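Long-range contacts in RickCE (Rickettsia bellii, PDB 5HAM), which is a CE-clan effector protease that probably acts as a deubiquitinase, represented by a fragment that contains its catalytic domain: residues A[33-38]-A[140-145]; A[119-124]-A[182-187]; A[135-140]-A[149-154]; A[144-149]-A[209-214]; A[164-169]-A[200-205]. One frame throughout, in Å; residues are numbered along the deposited sequence.

Interaction 1: residues A[33-38]-A[140-145]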
# COMPACT_ATOMS: atom_id res chain seq x y z
N ILE A 33 4.33 -0.88 -4.64
CA ILE A 33 5.01 -1.27 -3.42
C ILE A 33 3.95 -1.44 -2.35
O ILE A 33 3.09 -0.58 -2.18
CB ILE A 33 6.00 -0.21 -2.99
CG1 ILE A 33 7.29 -0.35 -3.81
CG2 ILE A 33 6.29 -0.32 -1.48
CD1 ILE A 33 8.24 0.84 -3.63
N THR A 34 3.97 -2.57 -1.65
CA THR A 34 2.96 -2.85 -0.64
C THR A 34 3.57 -3.18 0.72
O THR A 34 4.54 -3.93 0.83
CB THR A 34 2.01 -4.00 -1.07
OG1 THR A 34 2.75 -5.22 -1.15
CG2 THR A 34 1.41 -3.73 -2.44
N PHE A 35 3.01 -2.58 1.76
CA PHE A 35 3.46 -2.87 3.10
C PHE A 35 2.33 -3.53 3.86
O PHE A 35 1.15 -3.20 3.66
CB PHE A 35 3.80 -1.59 3.85
CG PHE A 35 4.96 -0.84 3.28
CD1 PHE A 35 6.26 -1.31 3.46
CD2 PHE A 35 4.77 0.35 2.61
CE1 PHE A 35 7.33 -0.61 2.96
CE2 PHE A 35 5.85 1.05 2.10
CZ PHE A 35 7.13 0.56 2.28
N ARG A 36 2.68 -4.46 4.74
CA ARG A 36 1.73 -4.95 5.69
C ARG A 36 1.54 -3.83 6.70
O ARG A 36 2.41 -2.97 6.86
CB ARG A 36 2.26 -6.22 6.35
CG ARG A 36 2.37 -7.40 5.37
CD ARG A 36 3.65 -8.21 5.63
NE ARG A 36 4.00 -8.14 7.04
CZ ARG A 36 5.18 -7.80 7.52
NH1 ARG A 36 5.33 -7.76 8.83
NH2 ARG A 36 6.21 -7.50 6.72
N ASN A 37 0.38 -3.80 7.36
CA ASN A 37 0.13 -2.83 8.43
C ASN A 37 0.29 -3.44 9.82
O ASN A 37 0.42 -2.73 10.81
CB ASN A 37 -1.25 -2.16 8.28
CG ASN A 37 -2.30 -3.09 7.69
OD1 ASN A 37 -2.08 -4.29 7.55
ND2 ASN A 37 -3.45 -2.52 7.34
N THR A 38 0.30 -4.77 9.89
CA THR A 38 0.60 -5.46 11.14
C THR A 38 2.05 -5.89 11.21
O THR A 38 2.63 -6.35 10.24
CB THR A 38 -0.30 -6.69 11.36
OG1 THR A 38 -0.22 -7.56 10.22
CG2 THR A 38 -1.73 -6.25 11.55
N ILE A 140 1.89 3.26 -3.79
CA ILE A 140 2.31 2.65 -2.54
C ILE A 140 1.13 2.39 -1.62
O ILE A 140 0.41 3.31 -1.24
CB ILE A 140 3.37 3.51 -1.80
CG1 ILE A 140 4.61 3.66 -2.70
CG2 ILE A 140 3.73 2.86 -0.48
CD1 ILE A 140 5.79 4.20 -2.00
N GLU A 141 0.92 1.12 -1.30
CA GLU A 141 -0.13 0.73 -0.37
C GLU A 141 0.42 0.60 1.04
O GLU A 141 1.12 -0.36 1.35
CB GLU A 141 -0.77 -0.59 -0.82
CG GLU A 141 -2.25 -0.73 -0.48
CD GLU A 141 -2.80 -2.09 -0.88
OE1 GLU A 141 -2.00 -2.97 -1.27
OE2 GLU A 141 -4.04 -2.29 -0.80
N MET A 142 0.09 1.57 1.89
CA MET A 142 0.55 1.61 3.28
C MET A 142 -0.25 0.69 4.18
O MET A 142 -0.01 0.62 5.38
CB MET A 142 0.41 3.03 3.85
CG MET A 142 1.15 4.10 3.07
SD MET A 142 2.93 3.94 3.21
CE MET A 142 3.17 4.12 4.94
N GLY A 143 -1.21 -0.00 3.60
CA GLY A 143 -2.08 -0.90 4.34
C GLY A 143 -3.24 -1.13 3.41
O GLY A 143 -3.31 -0.48 2.36
N TYR A 144 -4.14 -2.04 3.77
CA TYR A 144 -5.24 -2.41 2.89
C TYR A 144 -6.02 -1.19 2.37
O TYR A 144 -6.70 -0.49 3.12
CB TYR A 144 -6.19 -3.44 3.55
CG TYR A 144 -7.23 -3.95 2.56
CD1 TYR A 144 -6.96 -5.03 1.74
CD2 TYR A 144 -8.46 -3.31 2.43
CE1 TYR A 144 -7.89 -5.48 0.82
CE2 TYR A 144 -9.39 -3.75 1.53
CZ TYR A 144 -9.11 -4.83 0.73
OH TYR A 144 -10.05 -5.25 -0.17
N GLY A 145 -5.89 -0.92 1.07
CA GLY A 145 -6.61 0.16 0.43
C GLY A 145 -6.09 1.55 0.76
O GLY A 145 -6.62 2.54 0.27
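This is a parallel strand pairing at the edge of the mixed sheet, where the outermost strand 27-34 and strand 135-141 run out together into loops. Two nearly straight backbone bonds hold the pair: Glu-141 N donates to Ile-33 O at 2.9 Å, and Glu-141 O then accepts from Phe-35 N, each donor lying almost along the C=O axis. Glu-141 thus spends both its backbone polar groups on the neighbouring chain.

On one face Ile-33 and Ile-140 sit beside each other, with Ile-33 CB 4.1 Å from Ile-140 CG1; beta-branched side chains suit this extended, buried position. Beyond the end of its strand, Phe-35 lies alongside Ile-140, CE2 being 3.8 Å from CG2 of that residue. The Met-142 chain, bent at chi2 and chi3, sets its flexible thioether next to the same ring in an oblique Met-aromatic contact, SD lying 4.1 Å from Phe-35 CD2. Lys-179 of helix 175-188 ties the two loops together by donating to the carbonyls of both Arg-36 and Met-142.

The opposite face is polar and partly open to solvent. Thr-34 turns OG1 to Gln-113 of helix 96-130 and lays its methyl CG2 3.7 Å from Glu-141 OE1. Farther along, Gly-143 has no side chain, so Asn-37 ND2 can come within 3.7 Å of its CA. The extended Glu-141 side chain reaches over its own turn, where OE2 takes the N-H of Gly-145 at 3.0 Å on the anti lone pair.

Interaction 2: residues A[119-124]-A[182-187]; sequences DILNRA and KLIDKT
The short helical segments 119-124 and 182-187 pass with their axes 10.0 Å apart and cross at -63°, so the two segments touch over a small area centred on Leu-121 and Thr-187. Leu-121 fills the middle of it. Its CD1 methyl pushes between three residues of the other helix, 3.8 Å from Ile-184 CA, 3.8 Å from Thr-187 CB and 4.2 Å from Leu-183 CG. A long branched apolar chain suits this role, because one methyl can probe between successive turns.

Thr-187 closes the outer side of the contact. Its hydroxyl returns to its own helix, OG1 donating to Leu-183 O at 3.0 Å from above the carbonyl plane; that oxygen also accepts Thr-187 N. With OG1 so occupied, CG2, anti to the backbone N, points across the gap and lies over the amide of Asn-122, 3.5 Å from both OD1 and ND2. Asn-122 thereby offers a flat group to a methyl at the solvent-facing side of the contact. Nearby, a salt bridge from Lys-186 to Glu-118 adds a charged tie between the helices.

Below the crossing, Leu-121 also touches Ile-138 and Leu-183 touches Phe-35. The arrangement is that of two crossed helices packed together over one face of the sheet in an alpha/beta domain.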
# COMPACT_ATOMS: atom_id res chain seq x y z
N ASP A 119 13.07 -4.26 -5.24
CA ASP A 119 13.26 -4.36 -6.68
C ASP A 119 12.48 -3.30 -7.46
O ASP A 119 12.96 -2.77 -8.46
CB ASP A 119 12.95 -5.77 -7.18
CG ASP A 119 13.94 -6.79 -6.65
OD1 ASP A 119 15.10 -6.42 -6.36
OD2 ASP A 119 13.56 -7.97 -6.51
N ILE A 120 11.30 -2.95 -6.98
CA ILE A 120 10.50 -1.92 -7.63
C ILE A 120 11.16 -0.55 -7.49
O ILE A 120 11.26 0.21 -8.45
CB ILE A 120 9.08 -1.91 -7.07
CG1 ILE A 120 8.38 -3.22 -7.44
CG2 ILE A 120 8.32 -0.71 -7.57
CD1 ILE A 120 7.24 -3.60 -6.51
N LEU A 121 11.64 -0.24 -6.30
CA LEU A 121 12.38 0.99 -6.10
C LEU A 121 13.62 1.05 -6.98
O LEU A 121 13.93 2.08 -7.58
CB LEU A 121 12.80 1.11 -4.65
CG LEU A 121 12.24 2.31 -3.90
CD1 LEU A 121 12.93 2.44 -2.54
CD2 LEU A 121 12.38 3.58 -4.77
N ASN A 122 14.35 -0.06 -7.04
CA ASN A 122 15.53 -0.12 -7.90
C ASN A 122 15.23 -0.02 -9.40
O ASN A 122 15.94 0.67 -10.13
CB ASN A 122 16.37 -1.36 -7.61
CG ASN A 122 17.36 -1.13 -6.49
OD1 ASN A 122 17.92 -0.04 -6.36
ND2 ASN A 122 17.57 -2.15 -5.66
N ARG A 123 14.19 -0.71 -9.85
CA ARG A 123 13.77 -0.64 -11.25
C ARG A 123 13.37 0.79 -11.60
O ARG A 123 13.74 1.30 -12.66
CB ARG A 123 12.62 -1.61 -11.52
CG ARG A 123 12.13 -1.61 -12.97
CD ARG A 123 13.28 -1.86 -13.95
NE ARG A 123 12.88 -1.81 -15.35
CZ ARG A 123 13.73 -1.85 -16.37
NH1 ARG A 123 15.04 -1.92 -16.14
NH2 ARG A 123 13.29 -1.80 -17.62
N ALA A 124 12.64 1.44 -10.71
CA ALA A 124 12.22 2.82 -10.92
C ALA A 124 13.44 3.71 -11.08
O ALA A 124 13.48 4.57 -11.97
CB ALA A 124 11.34 3.30 -9.75
N LYS A 182 12.30 3.77 5.74
CA LYS A 182 13.20 2.66 6.01
C LYS A 182 13.49 1.86 4.74
O LYS A 182 14.61 1.38 4.54
CB LYS A 182 12.64 1.71 7.09
CG LYS A 182 12.57 2.30 8.50
CD LYS A 182 13.64 3.36 8.76
CE LYS A 182 13.44 4.06 10.11
NZ LYS A 182 14.29 5.29 10.24
N LEU A 183 12.48 1.71 3.89
CA LEU A 183 12.67 0.98 2.64
C LEU A 183 13.58 1.79 1.72
O LEU A 183 14.51 1.25 1.14
CB LEU A 183 11.34 0.73 1.94
CG LEU A 183 11.45 0.09 0.55
CD1 LEU A 183 12.05 -1.33 0.64
CD2 LEU A 183 10.07 0.06 -0.10
N ILE A 184 13.30 3.08 1.61
CA ILE A 184 14.06 3.94 0.71
C ILE A 184 15.53 3.91 1.09
O ILE A 184 16.41 3.73 0.24
CB ILE A 184 13.53 5.38 0.73
CG1 ILE A 184 12.13 5.45 0.11
CG2 ILE A 184 14.49 6.32 0.01
CD1 ILE A 184 11.48 6.83 0.20
N ASP A 185 15.80 4.04 2.38
CA ASP A 185 17.19 4.02 2.83
C ASP A 185 17.85 2.64 2.71
O ASP A 185 19.02 2.54 2.40
CB ASP A 185 17.34 4.58 4.25
CG ASP A 185 18.81 4.71 4.64
OD1 ASP A 185 19.46 5.71 4.24
OD2 ASP A 185 19.33 3.81 5.33
N LYS A 186 17.09 1.57 2.93
CA LYS A 186 17.63 0.23 2.72
C LYS A 186 18.03 0.05 1.26
O LYS A 186 19.06 -0.55 0.97
CB LYS A 186 16.62 -0.85 3.12
CG LYS A 186 17.16 -2.28 3.01
CD LYS A 186 16.47 -3.20 4.02
CE LYS A 186 17.22 -4.51 4.23
NZ LYS A 186 16.80 -5.60 3.29
N THR A 187 17.21 0.57 0.35
CA THR A 187 17.40 0.34 -1.08
C THR A 187 18.41 1.30 -1.72
O THR A 187 19.23 0.90 -2.55
CB THR A 187 16.05 0.47 -1.83
OG1 THR A 187 15.09 -0.42 -1.24
CG2 THR A 187 16.22 0.13 -3.30

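Interaction 3: residues A[135-140]-A[149-154]; sequences AAVIPI and VLVAKY
Side chains of unequal size shape one face of this strand pair. Ala-136 and Ala-152 stand opposite each other, CB to CB 4.1 Å, and the low floor left by the two methyls is covered by helix 96-130, Ala-124 resting on Ala-136 and Ile-138, and Ile-128 on Ala-152. Farther on the surface rises with Ile-138 and Leu-150, and Ile-140 leans along the latter: Ile-140 CD1 presses to 3.5 Å from Leu-150 CB, the two chains pointing the same way. The strands form an antiparallel beta hairpin, twisted so that their directions differ by 162°, within the central sheet of the catalytic domain. Ala-136 pairs with Ala-152, and Ile-138 with Leu-150, as hydrogen-bonded pairs. Each makes two bonds, the straightest being Ala-152 N to Ala-136 O at 2.8 Å.

The reverse face is mostly valine, with Pro-139 at one end; the beta branches fit an extended backbone. Val-137 CG1 crosses obliquely to Val-149 CG2 at 3.8 Å, while Val-151, with CG1 anti to its backbone N, turns that methyl to Ala-135 CB at 4.0 Å. Helix 211-223 packs on these bumps through Asn-218, Ile-222 and Ala-223. The extended Lys-153 runs past the small Ala-135, with CG and CE each 4.0 Å from Ala-135 CB, and carries NZ onward to the carbonyl of Ile-222.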
# COMPACT_ATOMS: atom_id res chain seq x y z
N ALA A 135 10.30 10.39 -15.30
CA ALA A 135 9.68 10.07 -14.01
C ALA A 135 9.26 8.61 -13.94
O ALA A 135 8.87 8.00 -14.93
CB ALA A 135 8.48 10.98 -13.71
N ALA A 136 9.35 8.06 -12.74
CA ALA A 136 8.84 6.73 -12.45
C ALA A 136 7.80 6.91 -11.36
O ALA A 136 8.07 7.54 -10.33
CB ALA A 136 9.94 5.82 -11.99
N VAL A 137 6.61 6.40 -11.61
CA VAL A 137 5.51 6.55 -10.68
C VAL A 137 5.26 5.21 -9.98
O VAL A 137 5.05 4.19 -10.63
CB VAL A 137 4.24 7.03 -11.42
CG1 VAL A 137 3.05 7.19 -10.46
CG2 VAL A 137 4.54 8.31 -12.18
N ILE A 138 5.31 5.23 -8.65
CA ILE A 138 5.11 4.03 -7.85
C ILE A 138 3.93 4.18 -6.90
O ILE A 138 3.99 4.97 -5.95
CB ILE A 138 6.36 3.71 -7.00
CG1 ILE A 138 7.64 3.83 -7.84
CG2 ILE A 138 6.22 2.32 -6.36
CD1 ILE A 138 8.94 3.66 -7.02
N PRO A 139 2.85 3.44 -7.15
CA PRO A 139 1.72 3.41 -6.21
C PRO A 139 2.20 2.71 -4.96
O PRO A 139 2.85 1.69 -5.08
CB PRO A 139 0.67 2.55 -6.93
CG PRO A 139 1.08 2.52 -8.35
CD PRO A 139 2.59 2.65 -8.37
N ILE A 140 1.89 3.26 -3.79
CA ILE A 140 2.31 2.65 -2.54
C ILE A 140 1.13 2.39 -1.62
O ILE A 140 0.41 3.31 -1.24
CB ILE A 140 3.37 3.51 -1.80
CG1 ILE A 140 4.61 3.66 -2.70
CG2 ILE A 140 3.73 2.86 -0.48
CD1 ILE A 140 5.79 4.20 -2.00
N VAL A 149 1.22 7.65 -3.17
CA VAL A 149 2.06 7.63 -4.36
C VAL A 149 3.48 8.14 -4.12
O VAL A 149 3.72 9.07 -3.34
CB VAL A 149 1.40 8.40 -5.55
CG1 VAL A 149 1.36 9.91 -5.27
CG2 VAL A 149 2.10 8.09 -6.86
N LEU A 150 4.44 7.51 -4.79
CA LEU A 150 5.81 7.96 -4.72
C LEU A 150 6.36 8.11 -6.14
O LEU A 150 6.38 7.16 -6.90
CB LEU A 150 6.66 6.97 -3.93
CG LEU A 150 8.12 7.35 -3.75
CD1 LEU A 150 8.25 8.53 -2.79
CD2 LEU A 150 8.95 6.16 -3.28
N VAL A 151 6.80 9.32 -6.49
CA VAL A 151 7.32 9.58 -7.83
C VAL A 151 8.82 9.85 -7.79
O VAL A 151 9.31 10.67 -7.00
CB VAL A 151 6.59 10.76 -8.50
CG1 VAL A 151 7.05 10.92 -9.94
CG2 VAL A 151 5.08 10.55 -8.44
N ALA A 152 9.55 9.15 -8.65
CA ALA A 152 11.00 9.19 -8.67
C ALA A 152 11.49 9.96 -9.87
O ALA A 152 11.07 9.70 -11.00
CB ALA A 152 11.54 7.77 -8.71
N LYS A 153 12.39 10.90 -9.63
CA LYS A 153 12.98 11.69 -10.70
C LYS A 153 14.48 11.84 -10.49
O LYS A 153 14.99 11.63 -9.39
CB LYS A 153 12.33 13.06 -10.79
CG LYS A 153 10.88 13.01 -11.23
CD LYS A 153 10.28 14.39 -11.28
CE LYS A 153 8.79 14.33 -11.51
NZ LYS A 153 8.16 15.67 -11.41
N TYR A 154 15.17 12.19 -11.55
CA TYR A 154 16.62 12.18 -11.54
C TYR A 154 17.19 13.46 -12.11
O TYR A 154 16.89 13.83 -13.25
CB TYR A 154 17.13 11.00 -12.35
CG TYR A 154 18.63 10.88 -12.35
CD1 TYR A 154 19.31 10.57 -11.19
CD2 TYR A 154 19.36 11.07 -13.51
CE1 TYR A 154 20.67 10.46 -11.17
CE2 TYR A 154 20.73 10.94 -13.51
CZ TYR A 154 21.38 10.64 -12.33
OH TYR A 154 22.75 10.52 -12.31

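Interaction 4: residues A[144-149]-A[209-214]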
# COMPACT_ATOMS: atom_id res chain seq x y z
N TYR A 144 -4.14 -2.04 3.77
CA TYR A 144 -5.24 -2.41 2.89
C TYR A 144 -6.02 -1.19 2.37
O TYR A 144 -6.70 -0.49 3.12
CB TYR A 144 -6.19 -3.44 3.55
CG TYR A 144 -7.23 -3.95 2.56
CD1 TYR A 144 -6.96 -5.03 1.74
CD2 TYR A 144 -8.46 -3.31 2.43
CE1 TYR A 144 -7.89 -5.48 0.82
CE2 TYR A 144 -9.39 -3.75 1.53
CZ TYR A 144 -9.11 -4.83 0.73
OH TYR A 144 -10.05 -5.25 -0.17
N GLY A 145 -5.89 -0.92 1.07
CA GLY A 145 -6.61 0.16 0.43
C GLY A 145 -6.09 1.55 0.76
O GLY A 145 -6.62 2.54 0.27
N HIS A 146 -5.07 1.62 1.61
CA HIS A 146 -4.47 2.90 1.97
C HIS A 146 -3.48 3.29 0.89
O HIS A 146 -2.26 3.16 1.06
CB HIS A 146 -3.80 2.82 3.35
CG HIS A 146 -3.29 4.13 3.87
ND1 HIS A 146 -3.01 4.35 5.20
CD2 HIS A 146 -2.99 5.29 3.23
CE1 HIS A 146 -2.57 5.58 5.36
NE2 HIS A 146 -2.55 6.17 4.18
N TRP A 147 -4.00 3.77 -0.23
CA TRP A 147 -3.18 4.02 -1.40
C TRP A 147 -2.55 5.39 -1.31
O TRP A 147 -3.22 6.35 -0.92
CB TRP A 147 -3.99 3.91 -2.69
CG TRP A 147 -4.27 2.53 -3.04
CD1 TRP A 147 -5.47 1.90 -2.97
CD2 TRP A 147 -3.33 1.57 -3.50
NE1 TRP A 147 -5.34 0.60 -3.38
CE2 TRP A 147 -4.03 0.37 -3.71
CE3 TRP A 147 -1.96 1.60 -3.78
CZ2 TRP A 147 -3.42 -0.79 -4.17
CZ3 TRP A 147 -1.35 0.46 -4.24
CH2 TRP A 147 -2.08 -0.72 -4.43
N THR A 148 -1.26 5.45 -1.66
CA THR A 148 -0.49 6.68 -1.70
C THR A 148 0.44 6.60 -2.91
O THR A 148 0.47 5.59 -3.61
CB THR A 148 0.36 6.85 -0.42
OG1 THR A 148 1.38 5.85 -0.36
CG2 THR A 148 -0.48 6.72 0.81
N VAL A 149 1.22 7.65 -3.17
CA VAL A 149 2.06 7.63 -4.36
C VAL A 149 3.48 8.14 -4.12
O VAL A 149 3.72 9.07 -3.34
CB VAL A 149 1.40 8.40 -5.55
CG1 VAL A 149 1.36 9.91 -5.27
CG2 VAL A 149 2.10 8.09 -6.86
N SER A 209 -11.82 5.69 1.06
CA SER A 209 -12.32 5.34 -0.26
C SER A 209 -11.66 6.20 -1.35
O SER A 209 -11.55 5.79 -2.50
CB SER A 209 -13.84 5.50 -0.32
OG SER A 209 -14.22 6.80 0.11
N ALA A 210 -11.23 7.40 -0.97
CA ALA A 210 -10.75 8.36 -1.96
C ALA A 210 -9.24 8.25 -2.23
O ALA A 210 -8.74 8.88 -3.17
CB ALA A 210 -11.14 9.80 -1.57
N CYS A 211 -8.54 7.45 -1.42
CA CYS A 211 -7.09 7.22 -1.60
C CYS A 211 -6.64 6.87 -3.01
O CYS A 211 -5.66 7.42 -3.50
CB CYS A 211 -6.57 6.15 -0.64
SG CYS A 211 -6.55 6.71 1.07
N GLY A 212 -7.36 5.96 -3.66
CA GLY A 212 -6.98 5.58 -5.01
C GLY A 212 -7.26 6.67 -6.03
O GLY A 212 -6.52 6.83 -7.01
N VAL A 213 -8.34 7.42 -5.80
CA VAL A 213 -8.70 8.51 -6.70
C VAL A 213 -7.56 9.52 -6.76
O VAL A 213 -7.09 9.88 -7.84
CB VAL A 213 -10.01 9.21 -6.25
CG1 VAL A 213 -10.51 10.15 -7.33
CG2 VAL A 213 -11.09 8.19 -5.92
N PHE A 214 -7.11 9.97 -5.59
CA PHE A 214 -6.05 10.97 -5.49
C PHE A 214 -4.64 10.45 -5.75
O PHE A 214 -3.78 11.19 -6.24
CB PHE A 214 -6.11 11.69 -4.14
CG PHE A 214 -7.18 12.73 -4.08
CD1 PHE A 214 -6.95 14.01 -4.57
CD2 PHE A 214 -8.43 12.42 -3.55
CE1 PHE A 214 -7.92 14.97 -4.53
CE2 PHE A 214 -9.42 13.38 -3.51
CZ PHE A 214 -9.17 14.66 -4.01
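Van der Waals packing carries most of this contact, and Cys-211 is its centre. The cysteine CB is wedged against the backbone of Trp-147, 3.4 Å from its O and 3.5 Å from its N, and lies 4.0 Å from Trp-147 CB. Trp-147 CB also approaches Gly-212 N, at 4.1 Å.

The second kind of contact is made by rings. Cys-211 SG, anti to the carbonyl carbon, lies obliquely to the His-146 ring in a sulfur-aromatic contact, 5.2 Å from its centroid and 4.4 Å from CD2. Tyr-175 meets the same imidazole edge-to-face. No hydrogen bond joins the two segments, so thiol and imidazole are neighbours without a direct polar link.

Polar bonds act instead around them. His-146 NE2 bonds to Asp-167, and an inverse gamma turn centred on His-146, closed by a weak bond from Trp-147 N to Gly-145 O, presents the ring. The set His-146, Asp-167, Cys-211 is consistent with the catalytic triad of CE-clan proteases, and the nearby helix N-terminus may favour the thiolate.

Strand 147-155 thus meets the start of helix 211-223, while Leu-169 touches both His-146 and Cys-211, and helix 238-251 packs on Val-213 and Phe-214.

Interaction 5: residues A[164-169]-A[200-205]; sequences TFNDSL and EQTKQQ
Ser-168 O is gripped by two successive backbone N-H groups: Gln-204 N at 2.6 Å, in the carbonyl plane on a lone pair, and Gln-205 N at 3.0 Å, from 37° above that plane. A water adds a further link, accepting from Ser-168 OG and donating to Gln-205 O.

Asn-166 supplies the second clasp. With CG anti to the backbone N (chi1 -162°), its amide reaches Thr-202 and imitates a peptide group: OD1 accepts from Thr-202 N at 2.7 Å while ND2 donates to Thr-202 O at 3.2 Å, both bonds nearly straight. This two-point grip fixes the rotation of the amide, and asparagine suits it by having donor and acceptor on one short arm. Glu-200 N bonds to Phe-165 O at 2.9 Å, and the bent Glu-200 side chain folds beside Thr-164, whose CG2 is 3.6 Å from OE1.

Asp-167 makes an Asx turn, OD1 accepting from Leu-169 N, and holds His-146 through OD2. Gln-205 has the spacing from Cys-211 of the oxyanion-hole glutamine in CE-clan relatives, although here its side chain is turned away. The loop 200-205 continues strand 196-199 beside strand 160-166, with Gln-204 bonded to Asn-218 and packed on Phe-214 of helix 211-223.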
# COMPACT_ATOMS: atom_id res chain seq x y z
N THR A 164 9.27 12.09 -4.63
CA THR A 164 8.17 12.93 -4.19
C THR A 164 6.98 12.09 -3.79
O THR A 164 6.52 11.24 -4.56
CB THR A 164 7.78 13.90 -5.30
OG1 THR A 164 8.94 14.65 -5.66
CG2 THR A 164 6.70 14.85 -4.84
N PHE A 165 6.49 12.32 -2.57
CA PHE A 165 5.41 11.52 -1.98
C PHE A 165 4.17 12.34 -1.62
O PHE A 165 4.28 13.49 -1.18
CB PHE A 165 5.94 10.82 -0.73
CG PHE A 165 4.92 10.03 0.03
CD1 PHE A 165 4.63 8.71 -0.32
CD2 PHE A 165 4.27 10.59 1.13
CE1 PHE A 165 3.69 7.97 0.40
CE2 PHE A 165 3.33 9.85 1.85
CZ PHE A 165 3.05 8.54 1.49
N ASN A 166 2.99 11.75 -1.77
CA ASN A 166 1.84 12.29 -1.06
C ASN A 166 0.84 11.26 -0.57
O ASN A 166 0.65 10.23 -1.20
CB ASN A 166 1.12 13.37 -1.85
CG ASN A 166 0.22 14.21 -0.97
OD1 ASN A 166 0.69 14.89 -0.05
ND2 ASN A 166 -1.08 14.15 -1.21
N ASP A 167 0.21 11.57 0.56
CA ASP A 167 -0.86 10.74 1.12
C ASP A 167 -2.09 11.64 1.19
O ASP A 167 -2.11 12.61 1.94
CB ASP A 167 -0.47 10.24 2.52
CG ASP A 167 -1.49 9.26 3.15
OD1 ASP A 167 -2.67 9.18 2.73
OD2 ASP A 167 -1.10 8.55 4.09
N SER A 168 -3.11 11.31 0.41
CA SER A 168 -4.33 12.12 0.36
C SER A 168 -5.08 12.22 1.70
O SER A 168 -5.80 13.19 1.94
CB SER A 168 -5.28 11.64 -0.75
OG SER A 168 -5.60 10.25 -0.66
N LEU A 169 -4.91 11.22 2.56
CA LEU A 169 -5.52 11.24 3.89
C LEU A 169 -4.88 12.25 4.84
O LEU A 169 -5.40 12.49 5.93
CB LEU A 169 -5.46 9.85 4.55
CG LEU A 169 -6.28 8.70 3.94
CD1 LEU A 169 -5.83 7.36 4.50
CD2 LEU A 169 -7.78 8.91 4.18
N GLU A 200 4.88 16.02 0.14
CA GLU A 200 3.95 17.09 -0.20
C GLU A 200 3.04 17.36 0.97
O GLU A 200 2.48 18.46 1.09
CB GLU A 200 3.09 16.72 -1.41
CG GLU A 200 3.89 16.49 -2.68
CD GLU A 200 4.35 17.79 -3.33
OE1 GLU A 200 5.58 18.00 -3.44
OE2 GLU A 200 3.49 18.60 -3.72
N GLN A 201 2.95 16.35 1.84
CA GLN A 201 2.01 16.29 2.97
C GLN A 201 0.76 17.13 2.77
O GLN A 201 0.51 18.10 3.49
CB GLN A 201 2.69 16.59 4.32
CG GLN A 201 3.93 17.43 4.26
CD GLN A 201 4.57 17.63 5.64
OE1 GLN A 201 3.95 17.34 6.66
NE2 GLN A 201 5.80 18.12 5.67
N THR A 202 -0.01 16.78 1.75
CA THR A 202 -1.18 17.58 1.45
C THR A 202 -2.42 16.76 1.72
O THR A 202 -2.74 15.85 0.96
CB THR A 202 -1.19 18.02 0.00
OG1 THR A 202 0.05 18.68 -0.28
CG2 THR A 202 -2.36 18.96 -0.27
N LYS A 203 -3.09 17.08 2.82
CA LYS A 203 -4.33 16.41 3.14
C LYS A 203 -5.32 16.78 2.05
O LYS A 203 -5.52 17.96 1.77
CB LYS A 203 -4.86 16.84 4.51
CG LYS A 203 -6.21 16.24 4.84
CD LYS A 203 -6.90 16.97 5.99
CE LYS A 203 -7.12 16.05 7.19
NZ LYS A 203 -7.99 16.66 8.26
N GLN A 204 -5.92 15.77 1.43
CA GLN A 204 -6.86 16.04 0.35
C GLN A 204 -8.28 15.60 0.70
O GLN A 204 -9.22 16.37 0.56
CB GLN A 204 -6.38 15.41 -0.95
CG GLN A 204 -5.21 16.16 -1.50
CD GLN A 204 -4.45 15.41 -2.56
OE1 GLN A 204 -4.28 14.19 -2.49
NE2 GLN A 204 -3.98 16.14 -3.58
N GLN A 205 -8.42 14.38 1.18
CA GLN A 205 -9.72 13.89 1.60
C GLN A 205 -9.53 12.80 2.64
O GLN A 205 -8.65 11.95 2.48
CB GLN A 205 -10.51 13.35 0.40
CG GLN A 205 -11.91 12.88 0.76
CD GLN A 205 -12.82 12.81 -0.44
OE1 GLN A 205 -12.60 13.50 -1.44
NE2 GLN A 205 -13.85 11.98 -0.36
O HOH W 1 -8.16 10.06 0.34

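Interactions 1, 3, 4 and 5 all reach the same sheet, and interaction 2 lies on one face of it. Ile-33 CG2 and Phe-35 CZ of interaction 1 meet Leu-183 CD2 of interaction 2 at 4.0 and 3.8 Å, and Ala-124 CB packs 3.6 Å from Ala-136 CB of interaction 3. Interactions 4 and 5, with centres about 10 Å apart, together assemble the presumed active site: His-146 NE2 of one lies 2.8 Å from Asp-167 OD2 of the other. Interaction 1 borders this site, sharing Tyr-144 and Gly-145 with interaction 4, whereas the centre of interaction 2 is about 21 Å from that of interaction 4, and the two do not touch.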